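Local coordinates for protein carbohydrate kinase, FGGY (Rhodospirillum rubrum, PDB 3IFR) that probably phosphorylates the sugar D-xylulose, as a carbohydrate kinase of the FGGY family with the actin-like ATPase fold, at residues 245-250 / 294-299; 251-256 / 260-265; 271-276 / 392-397; 409-414 / 428-433; 442-447 / 453-458. All coordinates share one frame; numbering follows the deposited sequence.

Contact 1: 245-250 / 294-299; sequences DHIASA and LYAPNG
Helix 245-252, the link from the first sheet of this actin-like ATPase fold to the second, meets edge strand 298-301 and the loop before it, His246 facing Asn298 and Ile247 facing Ala296. The contact is small and mostly buried, a light touch where the two halves of the chain come together. His246 and Asn298 have similar first torsions, each with CG between its own backbone N and carbonyl carbon (chi1 67° and 59°), and the two side chains cross at about a right angle. The ring and the amide are turned 62° against each other, and NE2 of His246 lies 3.5 Å from OD1 of Asn298 without a hydrogen bond between them. Over one face of the same ring, offset toward the rim, sits CD1 of the next residue, Ile247, and that methyl also reaches CB of Ala296 at 4.0 Å. One methyl thus fills the corner between the histidine and the loop. Asp287, which accepts a hydrogen bond from ND2 of Asn298, is touched by His246 as well, and a phosphate ion, probably from the crystallisation liquor, lies about 3 Å from the Asn298 side chain. What turns the amide is a second bond from the same nitrogen: ND2 of Asn298 donates to O of Ala296 at 3.1 Å, nearly straight and lying in the amide plane.

Contact 2: 251-256 / 260-265; sequences LAAGIT and DVLLKF
The carboxylate of Asp260 is the flat group that reaches Thr256, and it does so through one oxygen. OD2 of Asp260 accepts from the backbone N of Thr256 at 3.0 Å through its anti lone pair, the one directed away from OD1. Arg257 N and the guanidinium of Arg403 grip the same OD2, so a buried acid has three donors on a single oxygen, and the salt bridge is likely to keep it ionised. Below the carboxylate, the aliphatic part of the contact is carried by Ile255. Its CG1 lies anti to the carbonyl carbon (chi1 -84°), which sends CD1 across Leu262 at about a right angle; CD1 of Ile255 presses on CB of Leu262 at 3.3 Å, closer than two carbons normally pack. The CG2 branch of Ile255 rests on CB of Asp260 at 3.9 Å. An alanine in place of Ile255 would probably open a gap beside Leu262 and thin the apolar cover over the aspartate methylene. Further up the strand, CD1 of Leu262 meets CB of Ala253 at 3.8 Å. Between the two contacts the chain turns at Gly254, whose positive phi of 84° would push a side chain against the preceding carbonyl oxygen. That turn is a Schellman motif, which ends helix 245-252 and starts the connection to strand 260-265, in chain order the first of the second sheet.

Contact 3: 271-276 / 392-397; sequences IIVASA and AVLDDI
Leu394 brings helix 372-397 down onto the second sheet of the kinase, meeting Ile271 and Val273 of strand 269-273 in ordinary helix-on-sheet packing. From CB, its CG lies anti to the carbonyl carbon of its own residue (chi1 -87°), which points the branched end at the strand. The branch point is the first atom to make contact, CG of Leu394 lying 3.7 Å from CG2 of Val273. Beyond it the two methyls part. CD1 of Leu394 only brushes the same valine methyl, at 4.1 Å, whereas CD2 lies between the valine and the isoleucine. Val273 and Leu394 run alongside in opposite senses, so a valine methyl faces the leucine fork from the side. Ile271 behaves otherwise: its chain is fully extended and comes at the leucine tip to tip. Because residues along a strand alternate, Ile271 and Val273 point to this helix, while Ile272 between them turns to the other face of the sheet and touches His246 and Ala250 of helix 245-252. The strand is thus covered by a helix on each face. Ile271 also lies against His390 and Val391, one turn earlier in the long helix, and Leu394 against Leu284 of a loop. The tightest carbon pair joins the two tips: CD1 of Ile271 approaches CD2 of Leu394 to 3.5 Å, closer than methyls usually come.

Contact 4: 409-414 / 428-433; sequences GGTRSR and VQLLAN
Thr411 and Leu430 bury most of this contact, with Leu431 adding a little through its backbone. The side chains of Thr411 and Leu430 pass one another head to tail and meet through methyl groups: CG2 of Thr411 rests on CD2 of Leu430 at 3.8 Å. The other methyl, CD1 of Leu430, stands 3.8 Å from the backbone O of Thr411, so one methyl meets the side chain and the other the backbone. In Thr411 the methyl is anti to the carbonyl carbon, which leaves OG1 between backbone N and carbonyl carbon (chi1 60°), turned back along the chain. There OG1 donates to O of Asp408, so the hydroxyl is satisfied by the residue just before the turn. Leu431 points away from the turn, and its side chain touches Ala253; what it offers is its carbonyl oxygen, 4.1 Å from OG1 of Thr411. Ala406 of the neighbouring strand and Met417 of the following helix touch both Thr411 and Leu430, so that all four pack together. The turn is 3-10, with Arg412 N bonded to Gly409 O at 3.0 Å, and Ser413 then caps helix 414-424 from its N-cap position. Strands 403-407 and 428-432, parallel neighbours in the sheet, and the helix between them form a beta-alpha-beta crossover; Gly409 and Gly410, in the turn after the first strand, are consistent with the adenosine motif of the actin-like ATPase superfamily.

Contact 5: 442-447 / 453-458; sequences AWVAAI and LGWDDV
Trp443 carries an unusual first torsion, chi1 -148°, and this swings its indole from helix 437-448 onto Val458. Trp455 has CG anti to the carbonyl carbon (chi1 -67°), which folds its ring back so that Ile447 can lie over it. On Trp443, the CA of Val458 sits over one face, 3.6 Å from the centroid of the six-membered ring, a CH-pi contact nearly along the ring normal. Ala446 CB lies over the rim of the opposite face. At its edge, in the ring plane, NE1 of Trp443 donates to O of Gly454 at 3.2 Å; that oxygen also accepts from Asp457 N, which comes from the other face of the carbonyl plane. A leucine in place of Trp443 would probably leave Gly454 O with one donor fewer and the backbone at Val458 without its flat support. These residues belong to a helix, a tight loop and a 3-10 segment beginning at Trp455, which leads to edge strand 463-468 of the second sheet. The helix packs on the first sheet through Val9 and Tyr240, and both tryptophans touch Leu251. Within the turn, OD2 of Asp457 accepts from N of Gly454 at 3.0 Å through its anti lone pair. Ile447 crosses Trp455 at about a right angle, its CD1 3.5 Å from the centroid of the six-membered ring and over the face; the second branch, CG2, lies 3.8 Å from CZ2 of Trp455. Val444 CG2 meets the Trp455 ring edge-on, 4.1 Å from CZ3.

In the fold
From the N terminus, the chain first completes one whole sheet and then reaches helix 245-252, where contact 1 closes a loop running to strand 298-301. Contact 2 falls within that loop, joining the end of the same helix to strand 260-265. Contact 3 crosses contact 1: it begins inside the loop, on strand 269-273, and ends on helix 372-397, beyond it. Strands 260-265, 269-273 and 298-301 are successive neighbours, so these three contacts converge on one sheet. Contacts 4 and 5 follow in series. Contact 4, on strand 428-432 of that sheet, beyond 403-407, closes the loop through helix 414-424; contact 5 closes the short turn after helix 437-448, touching contact 2 at Leu251.

Contact 1: 245-250 / 294-299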
# COMPACT_ATOMS: atom_id res chain seq x y z
N ASP A 245 0.88 -1.96 -6.09
CA ASP A 245 2.07 -1.40 -5.47
C ASP A 245 2.42 -1.77 -4.05
O ASP A 245 3.53 -2.11 -3.80
CB ASP A 245 2.26 0.10 -5.72
CG ASP A 245 1.28 0.97 -5.01
OD1 ASP A 245 0.32 0.52 -4.42
OD2 ASP A 245 1.47 2.13 -5.04
N HIS A 246 1.49 -1.71 -3.11
CA HIS A 246 1.82 -2.04 -1.76
C HIS A 246 2.14 -3.52 -1.55
O HIS A 246 2.97 -3.84 -0.77
CB HIS A 246 0.80 -1.47 -0.75
CG HIS A 246 -0.55 -2.07 -0.84
ND1 HIS A 246 -1.34 -1.94 -1.95
CD2 HIS A 246 -1.27 -2.80 0.04
CE1 HIS A 246 -2.47 -2.57 -1.76
NE2 HIS A 246 -2.46 -3.09 -0.56
N ILE A 247 1.50 -4.40 -2.29
CA ILE A 247 1.80 -5.82 -2.29
C ILE A 247 3.20 -6.12 -2.88
O ILE A 247 3.92 -6.96 -2.35
CB ILE A 247 0.72 -6.65 -3.05
CG1 ILE A 247 -0.69 -6.15 -2.69
CG2 ILE A 247 0.87 -8.15 -2.68
CD1 ILE A 247 -0.95 -6.24 -1.19
N ALA A 248 3.58 -5.44 -3.97
CA ALA A 248 4.90 -5.65 -4.54
C ALA A 248 5.93 -5.16 -3.53
O ALA A 248 7.00 -5.77 -3.38
CB ALA A 248 5.06 -4.94 -5.86
N SER A 249 5.60 -4.09 -2.81
CA SER A 249 6.47 -3.65 -1.72
C SER A 249 6.57 -4.73 -0.65
O SER A 249 7.66 -4.98 -0.13
CB SER A 249 6.00 -2.34 -1.10
OG SER A 249 6.76 -1.28 -1.61
N ALA A 250 5.46 -5.38 -0.31
CA ALA A 250 5.55 -6.44 0.71
C ALA A 250 6.49 -7.55 0.22
O ALA A 250 7.43 -7.92 0.90
CB ALA A 250 4.19 -6.98 1.06
N LEU A 294 -1.47 -17.39 -2.44
CA LEU A 294 -1.58 -16.65 -1.19
C LEU A 294 -2.48 -15.42 -1.31
O LEU A 294 -2.68 -14.88 -2.41
CB LEU A 294 -0.20 -16.32 -0.62
CG LEU A 294 0.74 -17.54 -0.40
CD1 LEU A 294 1.99 -17.15 0.31
CD2 LEU A 294 0.06 -18.71 0.36
N TYR A 295 -3.05 -15.04 -0.16
CA TYR A 295 -3.75 -13.78 0.03
C TYR A 295 -2.88 -12.82 0.83
O TYR A 295 -1.86 -13.21 1.41
CB TYR A 295 -5.08 -14.06 0.74
CG TYR A 295 -6.01 -14.93 -0.08
CD1 TYR A 295 -6.01 -16.29 0.04
CD2 TYR A 295 -6.90 -14.36 -0.98
CE1 TYR A 295 -6.87 -17.09 -0.73
CE2 TYR A 295 -7.77 -15.15 -1.74
CZ TYR A 295 -7.74 -16.51 -1.61
OH TYR A 295 -8.59 -17.28 -2.37
N ALA A 296 -3.25 -11.54 0.84
CA ALA A 296 -2.47 -10.51 1.54
C ALA A 296 -3.37 -9.53 2.31
O ALA A 296 -3.50 -8.37 1.95
CB ALA A 296 -1.55 -9.75 0.56
N PRO A 297 -3.99 -10.01 3.40
CA PRO A 297 -4.79 -9.07 4.19
C PRO A 297 -3.88 -7.94 4.60
O PRO A 297 -2.74 -8.19 4.92
CB PRO A 297 -5.15 -9.90 5.44
CG PRO A 297 -5.05 -11.32 5.02
CD PRO A 297 -3.96 -11.37 3.96
N ASN A 298 -4.36 -6.71 4.57
CA ASN A 298 -3.54 -5.56 4.93
C ASN A 298 -4.37 -4.50 5.64
O ASN A 298 -5.60 -4.50 5.60
CB ASN A 298 -2.84 -4.92 3.71
CG ASN A 298 -3.81 -4.45 2.66
OD1 ASN A 298 -4.10 -3.24 2.53
ND2 ASN A 298 -4.37 -5.40 1.92
N GLY A 299 -3.67 -3.58 6.27
CA GLY A 299 -4.31 -2.52 6.98
C GLY A 299 -3.41 -1.31 6.93
O GLY A 299 -2.26 -1.39 6.56

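Contact 2: 251-256 / 260-265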
# COMPACT_ATOMS: atom_id res chain seq x y z
N LEU A 251 6.25 -8.06 -0.97
CA LEU A 251 7.15 -9.03 -1.61
C LEU A 251 8.63 -8.63 -1.52
O LEU A 251 9.45 -9.40 -1.12
CB LEU A 251 6.77 -9.15 -3.08
CG LEU A 251 7.59 -10.20 -3.81
CD1 LEU A 251 7.45 -11.54 -3.08
CD2 LEU A 251 7.18 -10.28 -5.29
N ALA A 252 8.95 -7.42 -1.92
CA ALA A 252 10.35 -6.95 -1.89
C ALA A 252 10.88 -6.96 -0.49
O ALA A 252 12.08 -7.15 -0.28
CB ALA A 252 10.47 -5.53 -2.51
N ALA A 253 10.02 -6.72 0.48
CA ALA A 253 10.49 -6.79 1.86
C ALA A 253 10.62 -8.24 2.34
O ALA A 253 11.00 -8.50 3.47
CB ALA A 253 9.61 -5.95 2.80
N GLY A 254 10.33 -9.19 1.46
CA GLY A 254 10.41 -10.59 1.81
C GLY A 254 9.20 -11.16 2.52
O GLY A 254 9.33 -12.09 3.29
N ILE A 255 8.02 -10.60 2.30
CA ILE A 255 6.82 -11.24 2.80
C ILE A 255 6.31 -12.20 1.73
O ILE A 255 5.59 -11.81 0.76
CB ILE A 255 5.74 -10.19 3.23
CG1 ILE A 255 6.02 -9.71 4.66
CG2 ILE A 255 4.36 -10.81 3.23
CD1 ILE A 255 7.10 -8.69 4.77
N THR A 256 6.69 -13.47 1.89
CA THR A 256 6.43 -14.52 0.91
C THR A 256 5.79 -15.79 1.47
O THR A 256 5.31 -16.62 0.71
CB THR A 256 7.73 -14.96 0.16
OG1 THR A 256 8.55 -15.72 1.04
CG2 THR A 256 8.53 -13.78 -0.31
N ASP A 260 4.09 -14.33 7.47
CA ASP A 260 5.00 -13.21 7.33
C ASP A 260 4.25 -11.91 7.46
O ASP A 260 3.21 -11.75 6.85
CB ASP A 260 5.66 -13.22 5.94
CG ASP A 260 6.66 -14.33 5.78
OD1 ASP A 260 6.95 -14.97 6.81
OD2 ASP A 260 7.18 -14.55 4.65
N VAL A 261 4.80 -10.96 8.20
CA VAL A 261 4.16 -9.67 8.41
C VAL A 261 5.13 -8.53 8.18
O VAL A 261 6.23 -8.52 8.73
CB VAL A 261 3.61 -9.55 9.86
CG1 VAL A 261 2.90 -8.25 10.04
CG2 VAL A 261 2.70 -10.74 10.21
N LEU A 262 4.73 -7.55 7.39
CA LEU A 262 5.50 -6.35 7.21
C LEU A 262 4.87 -5.22 8.02
O LEU A 262 3.64 -5.03 8.04
CB LEU A 262 5.60 -5.96 5.72
CG LEU A 262 6.33 -4.62 5.54
CD1 LEU A 262 7.81 -4.80 5.89
CD2 LEU A 262 6.19 -4.05 4.16
N LEU A 263 5.72 -4.47 8.68
CA LEU A 263 5.26 -3.31 9.41
C LEU A 263 5.97 -2.12 8.82
O LEU A 263 7.19 -2.00 8.95
CB LEU A 263 5.68 -3.44 10.86
CG LEU A 263 4.80 -4.09 11.91
CD1 LEU A 263 3.73 -5.04 11.35
CD2 LEU A 263 5.76 -4.74 12.84
N LYS A 264 5.21 -1.21 8.23
CA LYS A 264 5.74 -0.14 7.40
C LYS A 264 5.61 1.15 8.18
O LYS A 264 4.51 1.67 8.35
CB LYS A 264 4.90 -0.04 6.13
CG LYS A 264 5.64 0.45 4.90
CD LYS A 264 4.95 -0.04 3.61
CE LYS A 264 5.63 0.53 2.36
NZ LYS A 264 5.98 1.97 2.54
N PHE A 265 6.74 1.66 8.67
CA PHE A 265 6.71 2.92 9.41
C PHE A 265 6.87 4.14 8.49
O PHE A 265 7.88 4.83 8.51
CB PHE A 265 7.77 2.90 10.51
CG PHE A 265 7.46 1.93 11.58
CD1 PHE A 265 6.80 2.33 12.73
CD2 PHE A 265 7.76 0.59 11.42
CE1 PHE A 265 6.50 1.43 13.70
CE2 PHE A 265 7.45 -0.32 12.37
CZ PHE A 265 6.81 0.09 13.50

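Contact 3: 271-276 / 392-397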
# COMPACT_ATOMS: atom_id res chain seq x y z
N ILE A 271 0.21 -2.35 7.44
CA ILE A 271 0.58 -3.68 7.87
C ILE A 271 0.08 -4.65 6.83
O ILE A 271 -1.07 -4.59 6.43
CB ILE A 271 0.03 -3.94 9.29
CG1 ILE A 271 0.27 -5.38 9.72
CG2 ILE A 271 -1.46 -3.54 9.39
CD1 ILE A 271 -0.13 -5.59 11.17
N ILE A 272 0.97 -5.52 6.35
CA ILE A 272 0.68 -6.36 5.20
C ILE A 272 1.14 -7.74 5.65
O ILE A 272 2.19 -7.87 6.28
CB ILE A 272 1.49 -5.92 3.95
CG1 ILE A 272 1.52 -4.39 3.84
CG2 ILE A 272 0.95 -6.56 2.69
CD1 ILE A 272 1.91 -3.83 2.41
N VAL A 273 0.34 -8.76 5.37
CA VAL A 273 0.59 -10.08 5.90
C VAL A 273 0.35 -11.07 4.80
O VAL A 273 -0.59 -10.91 4.04
CB VAL A 273 -0.42 -10.36 7.00
CG1 VAL A 273 -0.30 -11.76 7.50
CG2 VAL A 273 -0.23 -9.35 8.11
N ALA A 274 1.20 -12.08 4.66
CA ALA A 274 0.90 -13.16 3.73
C ALA A 274 0.14 -14.25 4.48
O ALA A 274 0.45 -14.54 5.63
CB ALA A 274 2.19 -13.70 3.12
N SER A 275 -0.87 -14.85 3.86
CA SER A 275 -1.73 -15.81 4.53
C SER A 275 -2.30 -16.77 3.52
O SER A 275 -2.56 -16.37 2.37
CB SER A 275 -2.89 -15.09 5.24
OG SER A 275 -3.99 -15.96 5.43
N ALA A 276 -2.48 -18.03 3.91
CA ALA A 276 -3.19 -18.97 3.03
C ALA A 276 -4.70 -18.81 3.18
O ALA A 276 -5.46 -19.42 2.44
CB ALA A 276 -2.81 -20.36 3.34
N ALA A 392 -3.21 -8.53 16.58
CA ALA A 392 -4.18 -9.29 17.34
C ALA A 392 -5.37 -9.57 16.42
O ALA A 392 -5.94 -10.67 16.40
CB ALA A 392 -4.63 -8.52 18.63
N VAL A 393 -5.76 -8.57 15.66
CA VAL A 393 -6.85 -8.81 14.74
C VAL A 393 -6.47 -9.86 13.71
O VAL A 393 -7.26 -10.76 13.48
CB VAL A 393 -7.44 -7.51 14.15
CG1 VAL A 393 -8.46 -7.81 13.06
CG2 VAL A 393 -8.10 -6.74 15.27
N LEU A 394 -5.29 -9.75 13.12
CA LEU A 394 -4.85 -10.75 12.14
C LEU A 394 -4.98 -12.16 12.73
O LEU A 394 -5.58 -13.07 12.15
CB LEU A 394 -3.38 -10.52 11.74
CG LEU A 394 -2.93 -9.57 10.61
CD1 LEU A 394 -4.04 -9.30 9.58
CD2 LEU A 394 -2.32 -8.27 11.13
N ASP A 395 -4.40 -12.30 13.92
CA ASP A 395 -4.49 -13.51 14.70
C ASP A 395 -5.93 -14.01 14.85
O ASP A 395 -6.21 -15.17 14.59
CB ASP A 395 -3.88 -13.27 16.07
CG ASP A 395 -3.03 -14.44 16.55
OD1 ASP A 395 -3.44 -15.59 16.33
OD2 ASP A 395 -1.94 -14.20 17.10
N ASP A 396 -6.81 -13.12 15.28
CA ASP A 396 -8.21 -13.47 15.46
C ASP A 396 -8.83 -14.04 14.20
O ASP A 396 -9.65 -14.98 14.27
CB ASP A 396 -9.02 -12.24 15.78
CG ASP A 396 -9.01 -11.91 17.22
OD1 ASP A 396 -8.24 -12.53 17.98
OD2 ASP A 396 -9.79 -10.99 17.60
N ILE A 397 -8.50 -13.45 13.05
CA ILE A 397 -9.17 -13.86 11.82
C ILE A 397 -8.60 -15.17 11.33
O ILE A 397 -9.16 -15.82 10.46
CB ILE A 397 -9.05 -12.85 10.67
CG1 ILE A 397 -9.33 -11.43 11.11
CG2 ILE A 397 -10.01 -13.22 9.57
CD1 ILE A 397 -8.77 -10.42 10.06

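Contact 4: 409-414 / 428-433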
# COMPACT_ATOMS: atom_id res chain seq x y z
N GLY A 409 10.83 4.67 7.07
CA GLY A 409 11.50 5.69 7.85
C GLY A 409 11.67 5.44 9.33
O GLY A 409 12.70 5.74 9.88
N GLY A 410 10.65 4.89 9.98
CA GLY A 410 10.71 4.71 11.42
C GLY A 410 11.80 3.73 11.82
O GLY A 410 12.27 3.76 12.97
N THR A 411 12.20 2.87 10.89
CA THR A 411 13.26 1.91 11.20
C THR A 411 14.59 2.60 11.49
O THR A 411 15.48 2.02 12.06
CB THR A 411 13.49 0.89 10.10
OG1 THR A 411 13.86 1.56 8.89
CG2 THR A 411 12.24 0.05 9.90
N ARG A 412 14.73 3.86 11.11
CA ARG A 412 15.94 4.59 11.47
C ARG A 412 16.00 4.93 12.96
O ARG A 412 17.04 5.39 13.45
CB ARG A 412 16.06 5.87 10.64
CG ARG A 412 16.51 5.68 9.20
CD ARG A 412 16.49 7.03 8.44
NE ARG A 412 15.25 7.27 7.68
CZ ARG A 412 15.07 6.91 6.41
NH1 ARG A 412 16.04 6.28 5.74
NH2 ARG A 412 13.91 7.16 5.78
N SER A 413 14.90 4.73 13.70
CA SER A 413 14.92 4.94 15.15
C SER A 413 15.09 3.65 15.95
O SER A 413 14.18 2.81 16.01
CB SER A 413 13.68 5.69 15.62
OG SER A 413 13.42 5.39 16.99
N ARG A 414 16.26 3.49 16.57
CA ARG A 414 16.57 2.26 17.30
C ARG A 414 15.70 2.21 18.55
O ARG A 414 15.32 1.13 19.05
CB ARG A 414 18.07 2.20 17.66
CG ARG A 414 18.49 0.93 18.40
CD ARG A 414 18.03 -0.33 17.65
NE ARG A 414 18.29 -1.61 18.34
CZ ARG A 414 17.59 -2.05 19.39
NH1 ARG A 414 16.60 -1.32 19.90
NH2 ARG A 414 17.89 -3.22 19.95
N VAL A 428 11.83 -8.57 15.52
CA VAL A 428 11.43 -7.77 14.38
C VAL A 428 12.62 -7.62 13.42
O VAL A 428 13.65 -7.10 13.82
CB VAL A 428 10.93 -6.35 14.79
CG1 VAL A 428 10.63 -5.53 13.58
CG2 VAL A 428 9.70 -6.39 15.74
N GLN A 429 12.49 -8.06 12.18
CA GLN A 429 13.60 -7.91 11.22
C GLN A 429 13.50 -6.57 10.49
O GLN A 429 12.59 -6.38 9.68
CB GLN A 429 13.57 -9.04 10.19
CG GLN A 429 14.60 -8.85 9.03
CD GLN A 429 16.04 -9.06 9.49
OE1 GLN A 429 16.48 -10.20 9.68
NE2 GLN A 429 16.77 -7.95 9.70
N LEU A 430 14.42 -5.65 10.78
CA LEU A 430 14.46 -4.35 10.12
C LEU A 430 15.08 -4.52 8.72
O LEU A 430 15.93 -5.38 8.51
CB LEU A 430 15.29 -3.34 10.91
CG LEU A 430 14.86 -2.94 12.31
CD1 LEU A 430 15.72 -1.73 12.82
CD2 LEU A 430 13.33 -2.63 12.34
N LEU A 431 14.62 -3.70 7.78
CA LEU A 431 15.16 -3.70 6.42
C LEU A 431 14.92 -2.34 5.77
O LEU A 431 14.08 -1.55 6.20
CB LEU A 431 14.50 -4.79 5.59
CG LEU A 431 13.02 -4.50 5.36
CD1 LEU A 431 12.77 -4.16 3.90
CD2 LEU A 431 12.17 -5.70 5.76
N ALA A 432 15.71 -2.05 4.75
CA ALA A 432 15.48 -0.84 3.98
C ALA A 432 15.09 -1.24 2.57
O ALA A 432 15.70 -2.13 1.97
CB ALA A 432 16.73 0.02 3.97
N ASN A 433 14.09 -0.58 2.03
CA ASN A 433 13.62 -0.93 0.70
C ASN A 433 13.34 0.36 0.01
O ASN A 433 12.19 0.72 -0.17
CB ASN A 433 12.33 -1.71 0.85
CG ASN A 433 11.85 -2.33 -0.44
OD1 ASN A 433 10.86 -3.10 -0.39
ND2 ASN A 433 12.51 -2.01 -1.60

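Contact 5: 442-447 / 453-458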
# COMPACT_ATOMS: atom_id res chain seq x y z
N ALA A 442 9.98 -6.11 -10.56
CA ALA A 442 11.03 -6.85 -11.26
C ALA A 442 10.95 -8.32 -10.86
O ALA A 442 11.11 -9.20 -11.69
CB ALA A 442 12.39 -6.31 -10.93
N TRP A 443 10.69 -8.58 -9.57
CA TRP A 443 10.71 -9.95 -9.09
C TRP A 443 9.66 -10.83 -9.75
O TRP A 443 9.86 -12.02 -9.94
CB TRP A 443 10.61 -10.03 -7.56
CG TRP A 443 11.37 -11.20 -7.08
CD1 TRP A 443 10.87 -12.36 -6.51
CD2 TRP A 443 12.77 -11.40 -7.21
NE1 TRP A 443 11.90 -13.25 -6.25
CE2 TRP A 443 13.07 -12.68 -6.67
CE3 TRP A 443 13.82 -10.62 -7.72
CZ2 TRP A 443 14.37 -13.17 -6.63
CZ3 TRP A 443 15.10 -11.12 -7.67
CH2 TRP A 443 15.37 -12.38 -7.12
N VAL A 444 8.53 -10.25 -10.09
CA VAL A 444 7.50 -11.03 -10.72
C VAL A 444 7.98 -11.54 -12.06
O VAL A 444 7.68 -12.68 -12.48
CB VAL A 444 6.22 -10.25 -10.91
CG1 VAL A 444 5.30 -10.99 -11.80
CG2 VAL A 444 5.58 -9.95 -9.56
N ALA A 445 8.72 -10.70 -12.76
CA ALA A 445 9.16 -11.06 -14.08
C ALA A 445 10.38 -11.95 -13.94
O ALA A 445 10.68 -12.75 -14.82
CB ALA A 445 9.49 -9.82 -14.89
N ALA A 446 11.08 -11.80 -12.83
CA ALA A 446 12.28 -12.61 -12.58
C ALA A 446 11.87 -14.09 -12.46
O ALA A 446 12.46 -14.97 -13.08
CB ALA A 446 12.96 -12.15 -11.33
N ILE A 447 10.84 -14.34 -11.67
CA ILE A 447 10.39 -15.67 -11.42
C ILE A 447 9.68 -16.23 -12.65
O ILE A 447 9.57 -17.42 -12.80
CB ILE A 447 9.52 -15.69 -10.18
CG1 ILE A 447 10.46 -15.70 -8.97
CG2 ILE A 447 8.60 -16.90 -10.15
CD1 ILE A 447 9.84 -15.10 -7.78
N LEU A 453 15.06 -19.40 -9.36
CA LEU A 453 14.79 -18.55 -8.24
C LEU A 453 13.46 -18.75 -7.60
O LEU A 453 12.52 -19.01 -8.25
CB LEU A 453 14.89 -17.10 -8.65
CG LEU A 453 16.26 -16.72 -9.16
CD1 LEU A 453 16.11 -15.72 -10.20
CD2 LEU A 453 17.07 -16.23 -8.02
N GLY A 454 13.40 -18.60 -6.30
CA GLY A 454 12.13 -18.58 -5.61
C GLY A 454 11.68 -17.19 -5.25
O GLY A 454 12.45 -16.29 -5.33
N TRP A 455 10.44 -17.03 -4.83
CA TRP A 455 9.88 -15.76 -4.42
C TRP A 455 10.66 -15.16 -3.26
O TRP A 455 11.05 -14.03 -3.25
CB TRP A 455 8.40 -15.90 -4.10
CG TRP A 455 7.54 -16.23 -5.27
CD1 TRP A 455 7.15 -17.43 -5.64
CD2 TRP A 455 7.01 -15.32 -6.23
NE1 TRP A 455 6.41 -17.38 -6.75
CE2 TRP A 455 6.30 -16.09 -7.15
CE3 TRP A 455 7.05 -13.94 -6.40
CZ2 TRP A 455 5.66 -15.53 -8.23
CZ3 TRP A 455 6.40 -13.41 -7.43
CH2 TRP A 455 5.72 -14.19 -8.35
N ASP A 456 10.80 -15.95 -2.24
CA ASP A 456 11.93 -16.10 -1.39
C ASP A 456 13.16 -15.23 -1.68
O ASP A 456 13.70 -14.56 -0.83
CB ASP A 456 12.33 -17.55 -1.60
CG ASP A 456 12.79 -18.19 -0.39
OD1 ASP A 456 12.08 -18.20 0.60
OD2 ASP A 456 13.91 -18.67 -0.44
N ASP A 457 13.61 -15.27 -2.91
CA ASP A 457 14.89 -14.73 -3.23
C ASP A 457 14.96 -13.23 -3.43
O ASP A 457 16.02 -12.67 -3.51
CB ASP A 457 15.48 -15.53 -4.35
CG ASP A 457 15.99 -16.79 -3.88
OD1 ASP A 457 16.86 -16.73 -3.03
OD2 ASP A 457 15.51 -17.84 -4.30
N VAL A 458 13.80 -12.60 -3.47
CA VAL A 458 13.69 -11.20 -3.68
C VAL A 458 14.61 -10.41 -2.77
O VAL A 458 15.04 -9.34 -3.09
CB VAL A 458 12.26 -10.74 -3.45
CG1 VAL A 458 11.88 -10.86 -2.02
CG2 VAL A 458 12.08 -9.39 -3.90